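Local coordinates for protein carboxynorspermidine decarboxylase (Campylobacter jejuni subsp. jejuni 81116, PDB 3N29) that probably decarboxylates carboxynorspermidine to norspermidine with pyridoxal-5'-phosphate as cofactor, at residues 79-84 and 378-383. Numbering follows the deposited sequence.
With NSD (N-(3-aminopropyl)propane-1,3-diamine), chain D; PLP (pyridoxal-5'-phosphate), chain C.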
ATOM      1  N   PHE A  79      -9.085 -11.263   4.111  1.00 11.51           N
ATOM      2  CA  PHE A  79      -8.547 -12.107   5.164  1.00 12.43           C
ATOM      3  C   PHE A  79      -7.986 -13.364   4.529  1.00 12.04           C
ATOM      4  O   PHE A  79      -8.746 -14.120   3.930  1.00 12.98           O
ATOM      5  CB  PHE A  79      -9.639 -12.473   6.174  1.00 10.97           C
ATOM      6  CG  PHE A  79      -9.190 -13.317   7.322  1.00 14.61           C
ATOM      7  CD1 PHE A  79      -8.657 -12.748   8.456  1.00 17.86           C
ATOM      8  CD2 PHE A  79      -9.289 -14.705   7.281  1.00 16.26           C
ATOM      9  CE1 PHE A  79      -8.285 -13.545   9.538  1.00 20.75           C
ATOM     10  CE2 PHE A  79      -8.857 -15.510   8.367  1.00 16.50           C
ATOM     11  CZ  PHE A  79      -8.366 -14.914   9.486  1.00 18.98           C
ATOM     12  N   ALA A  80      -6.653 -13.529   4.615  1.00 12.39           N
ATOM     13  CA  ALA A  80      -6.016 -14.648   3.965  1.00 13.00           C
ATOM     14  C   ALA A  80      -4.955 -15.223   4.882  1.00 14.97           C
ATOM     15  O   ALA A  80      -3.898 -15.630   4.417  1.00 17.06           O
ATOM     16  CB  ALA A  80      -5.426 -14.187   2.633  1.00 11.42           C
ATOM     17  N   PHE A  81      -5.186 -15.207   6.191  1.00 15.62           N
ATOM     18  CA  PHE A  81      -4.089 -15.511   7.167  1.00 15.07           C
ATOM     19  C   PHE A  81      -3.697 -16.985   7.033  1.00 14.20           C
ATOM     20  O   PHE A  81      -4.461 -17.857   7.393  1.00 14.01           O
ATOM     21  CB  PHE A  81      -4.586 -15.212   8.561  1.00 15.19           C
ATOM     22  CG  PHE A  81      -3.503 -15.077   9.607  1.00 14.46           C
ATOM     23  CD1 PHE A  81      -2.982 -13.851   9.930  1.00 14.39           C
ATOM     24  CD2 PHE A  81      -3.042 -16.188  10.298  1.00 13.54           C
ATOM     25  CE1 PHE A  81      -1.996 -13.730  10.931  1.00 14.39           C
ATOM     26  CE2 PHE A  81      -2.091 -16.061  11.268  1.00 14.49           C
ATOM     27  CZ  PHE A  81      -1.567 -14.813  11.569  1.00 14.67           C
ATOM     28  N   SER A  82      -2.495 -17.249   6.517  1.00 14.20           N
ATOM     29  CA  SER A  82      -2.167 -18.578   6.011  1.00 12.63           C
ATOM     30  C   SER A  82      -2.268 -19.569   7.170  1.00 13.56           C
ATOM     31  O   SER A  82      -2.815 -20.670   7.029  1.00 15.14           O
ATOM     32  CB  SER A  82      -0.769 -18.537   5.409  1.00 13.20           C
ATOM     33  OG  SER A  82       0.151 -18.202   6.415  1.00  9.01           O
ATOM     34  N   GLY A  83      -1.832 -19.133   8.348  1.00 13.05           N
ATOM     35  CA  GLY A  83      -1.874 -19.965   9.536  1.00 14.62           C
ATOM     36  C   GLY A  83      -3.222 -20.327  10.066  1.00 15.04           C
ATOM     37  O   GLY A  83      -3.332 -21.137  10.987  1.00 16.25           O
ATOM     38  N   ALA A  84      -4.257 -19.734   9.510  1.00 14.50           N
ATOM     39  CA  ALA A  84      -5.617 -19.897  10.010  1.00 16.08           C
ATOM     40  C   ALA A  84      -6.502 -20.574   8.974  1.00 14.70           C
ATOM     41  O   ALA A  84      -7.657 -20.799   9.227  1.00 12.99           O
ATOM     42  CB  ALA A  84      -6.187 -18.542  10.293  1.00 16.46           C
ATOM     43  N   TYR A 378      -7.926  -6.693   6.007  1.00 11.51           N
ATOM     44  CA  TYR A 378      -7.589  -5.515   5.147  1.00 11.42           C
ATOM     45  C   TYR A 378      -6.362  -4.800   5.682  1.00 11.83           C
ATOM     46  O   TYR A 378      -6.277  -3.557   5.677  1.00 13.22           O
ATOM     47  CB  TYR A 378      -8.818  -4.565   5.007  1.00 11.99           C
ATOM     48  CG  TYR A 378      -9.922  -5.226   4.200  1.00 10.64           C
ATOM     49  CD1 TYR A 378      -9.878  -5.221   2.795  1.00 10.69           C
ATOM     50  CD2 TYR A 378     -10.977  -5.870   4.803  1.00 12.43           C
ATOM     51  CE1 TYR A 378     -10.810  -5.776   2.051  1.00 12.31           C
ATOM     52  CE2 TYR A 378     -11.953  -6.511   4.048  1.00 12.24           C
ATOM     53  CZ  TYR A 378     -11.856  -6.461   2.659  1.00 12.12           C
ATOM     54  OH  TYR A 378     -12.806  -7.030   1.911  1.00 11.36           O
ATOM     55  N   THR A 379      -5.404  -5.595   6.187  1.00 10.23           N
ATOM     56  CA  THR A 379      -4.153  -5.037   6.665  1.00 11.69           C
ATOM     57  C   THR A 379      -2.994  -5.780   5.998  1.00 10.73           C
ATOM     58  O   THR A 379      -2.361  -5.315   5.041  1.00 11.52           O
ATOM     59  CB  THR A 379      -3.991  -5.176   8.217  1.00 11.31           C
ATOM     60  OG1 THR A 379      -4.405  -6.523   8.638  1.00 11.68           O
ATOM     61  CG2 THR A 379      -4.826  -4.083   8.918  1.00 10.12           C
ATOM     62  N   ILE A 380      -2.725  -6.953   6.542  1.00 10.92           N
ATOM     63  CA  ILE A 380      -1.664  -7.849   6.051  1.00 10.45           C
ATOM     64  C   ILE A 380      -1.719  -8.004   4.539  1.00 10.90           C
ATOM     65  O   ILE A 380      -0.694  -7.862   3.848  1.00 11.94           O
ATOM     66  CB  ILE A 380      -1.748  -9.225   6.730  1.00  8.02           C
ATOM     67  CG1 ILE A 380      -1.618  -9.074   8.260  1.00 13.52           C
ATOM     68  CG2 ILE A 380      -0.657 -10.166   6.206  1.00 13.02           C
ATOM     69  CD1 ILE A 380      -2.209 -10.272   9.027  1.00  9.75           C
ATOM     70  N   VAL A 381      -2.922  -8.266   4.028  1.00 10.99           N
ATOM     71  CA  VAL A 381      -3.137  -8.492   2.590  1.00 10.74           C
ATOM     72  C   VAL A 381      -2.741  -7.309   1.724  1.00 12.32           C
ATOM     73  O   VAL A 381      -2.640  -7.483   0.499  1.00 12.55           O
ATOM     74  CB  VAL A 381      -4.634  -8.834   2.295  1.00 10.93           C
ATOM     75  CG1 VAL A 381      -5.005 -10.221   2.977  1.00  7.67           C
ATOM     76  CG2 VAL A 381      -5.605  -7.707   2.766  1.00  9.48           C
ATOM     77  N   LYS A 382      -2.538  -6.142   2.306  1.00 10.70           N
ATOM     78  CA  LYS A 382      -2.241  -4.992   1.501  1.00 11.83           C
ATOM     79  C   LYS A 382      -1.130  -4.157   2.076  1.00 10.57           C
ATOM     80  O   LYS A 382      -1.030  -2.933   1.796  1.00 10.42           O
ATOM     81  CB  LYS A 382      -3.483  -4.149   1.243  1.00 11.80           C
ATOM     82  CG  LYS A 382      -4.092  -3.504   2.459  1.00 15.61           C
ATOM     83  CD  LYS A 382      -5.621  -3.161   2.108  1.00 21.63           C
ATOM     84  CE  LYS A 382      -5.927  -2.393   0.800  1.00 25.98           C
ATOM     85  NZ  LYS A 382      -5.625  -0.920   0.835  1.00 27.84           N
ATOM     86  N   ASN A 383      -0.290  -4.780   2.883  1.00 10.34           N
ATOM     87  CA  ASN A 383       0.833  -4.072   3.469  1.00  8.63           C
ATOM     88  C   ASN A 383       2.071  -4.026   2.575  1.00 10.64           C
ATOM     89  O   ASN A 383       2.121  -4.644   1.479  1.00  8.96           O
ATOM     90  CB  ASN A 383       1.112  -4.471   4.897  1.00  9.48           C
ATOM     91  CG  ASN A 383       1.767  -5.862   5.061  1.00 11.78           C
ATOM     92  OD1 ASN A 383       2.185  -6.478   4.098  1.00 10.02           O
ATOM     93  ND2 ASN A 383       1.837  -6.338   6.339  1.00 11.48           N
TER
HETATM   94  C1  NSD D1002     -14.343  -4.453   2.899  1.00 57.70           C
HETATM   95  N1  NSD D1002     -15.233  -4.531   4.022  1.00 56.76           N
HETATM   96  C2  NSD D1002     -14.755  -3.428   1.897  1.00 60.03           C
HETATM   97  N2  NSD D1002     -13.002  -3.326   0.277  1.00 61.40           N
HETATM   98  C3  NSD D1002     -14.193  -3.672   0.542  1.00 62.11           C
HETATM   99  N3  NSD D1002      -9.204  -2.308   2.212  1.00 52.57           N
HETATM  100  C4  NSD D1002     -12.191  -2.749   1.060  1.00 57.55           C
HETATM  101  C5  NSD D1002     -10.829  -2.472   0.488  1.00 56.37           C
HETATM  102  C6  NSD D1002     -10.042  -1.527   1.361  1.00 54.98           C
HETATM  103  N1  PLP C1001     -17.063 -10.882  -2.821  1.00 27.08           N
HETATM  104  C2  PLP C1001     -16.581  -9.958  -3.706  1.00 29.00           C
HETATM  105  C2A PLP C1001     -16.854 -10.113  -5.180  1.00 29.00           C
HETATM  106  C3  PLP C1001     -15.782  -8.887  -3.197  1.00 31.73           C
HETATM  107  O3  PLP C1001     -15.264  -7.939  -4.080  1.00 32.97           O
HETATM  108  C4  PLP C1001     -15.513  -8.782  -1.819  1.00 31.03           C
HETATM  109  C4A PLP C1001     -14.624  -7.656  -1.307  1.00 32.06           C
HETATM  110  C5  PLP C1001     -16.069  -9.716  -0.931  1.00 27.80           C
HETATM  111  C6  PLP C1001     -16.844 -10.762  -1.477  1.00 24.71           C
HETATM  112  C5A PLP C1001     -15.827  -9.647   0.559  1.00 25.19           C
HETATM  113  O4P PLP C1001     -16.183  -8.394   1.087  1.00 19.83           O
HETATM  114  P   PLP C1001     -16.119  -8.085   2.631  1.00 24.37           P
HETATM  115  O1P PLP C1001     -14.707  -8.417   3.078  1.00 21.88           O
HETATM  116  O2P PLP C1001     -17.132  -9.017   3.339  1.00 23.11           O
HETATM  117  O3P PLP C1001     -16.543  -6.703   2.839  1.00 21.52           O
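Ile380 and Phe81 make the closest approach between segments 79-84 and 378-383: Ile380 CD1 lies 3.8 Å from Phe81 CD1, at the ring's edge and near its plane. The reach of Ile380 follows from its torsions, CG1 being anti to the carbonyl carbon (chi1 -59°) and CD1 extended beyond it. A second apolar touch joins Val381 CG1 to Ala80 CB at 4.0 Å. Both contacts are dispersive, and the two segments together bury only 169 Å². The tight side is completed from outside: Leu49 and Ile376 pack on Phe81, while Tyr414 of the second subunit packs on Ala80.

Toward the active site the fit loosens. Phe79 CB stays 6.0 Å from Tyr378 N, and the Tyr378 side chain reaches the ligands instead. There O1P of the cofactor, an oxygen lying in the phenol plane at its edge, accepts a 2.6 Å hydrogen bond from Tyr378 OH. Norspermidine runs beside the same ring, with C1 3.2 Å from Tyr378 CZ. Further along, Lys382 forms salt bridges with Asp308 and with Glu303 of the second subunit.

Segment 79-84, which follows the first strand of the β/α-barrel, thus meets the 3-10 turn of the sheet-domain loop chiefly through methyl and ring carbons, with Val381 CG1 also against the Ala80 backbone N, whereas the polar bonds of segment 378-383 go to the cofactor phosphate, to its own chain, including the backbone of Gly78, and to the second subunit.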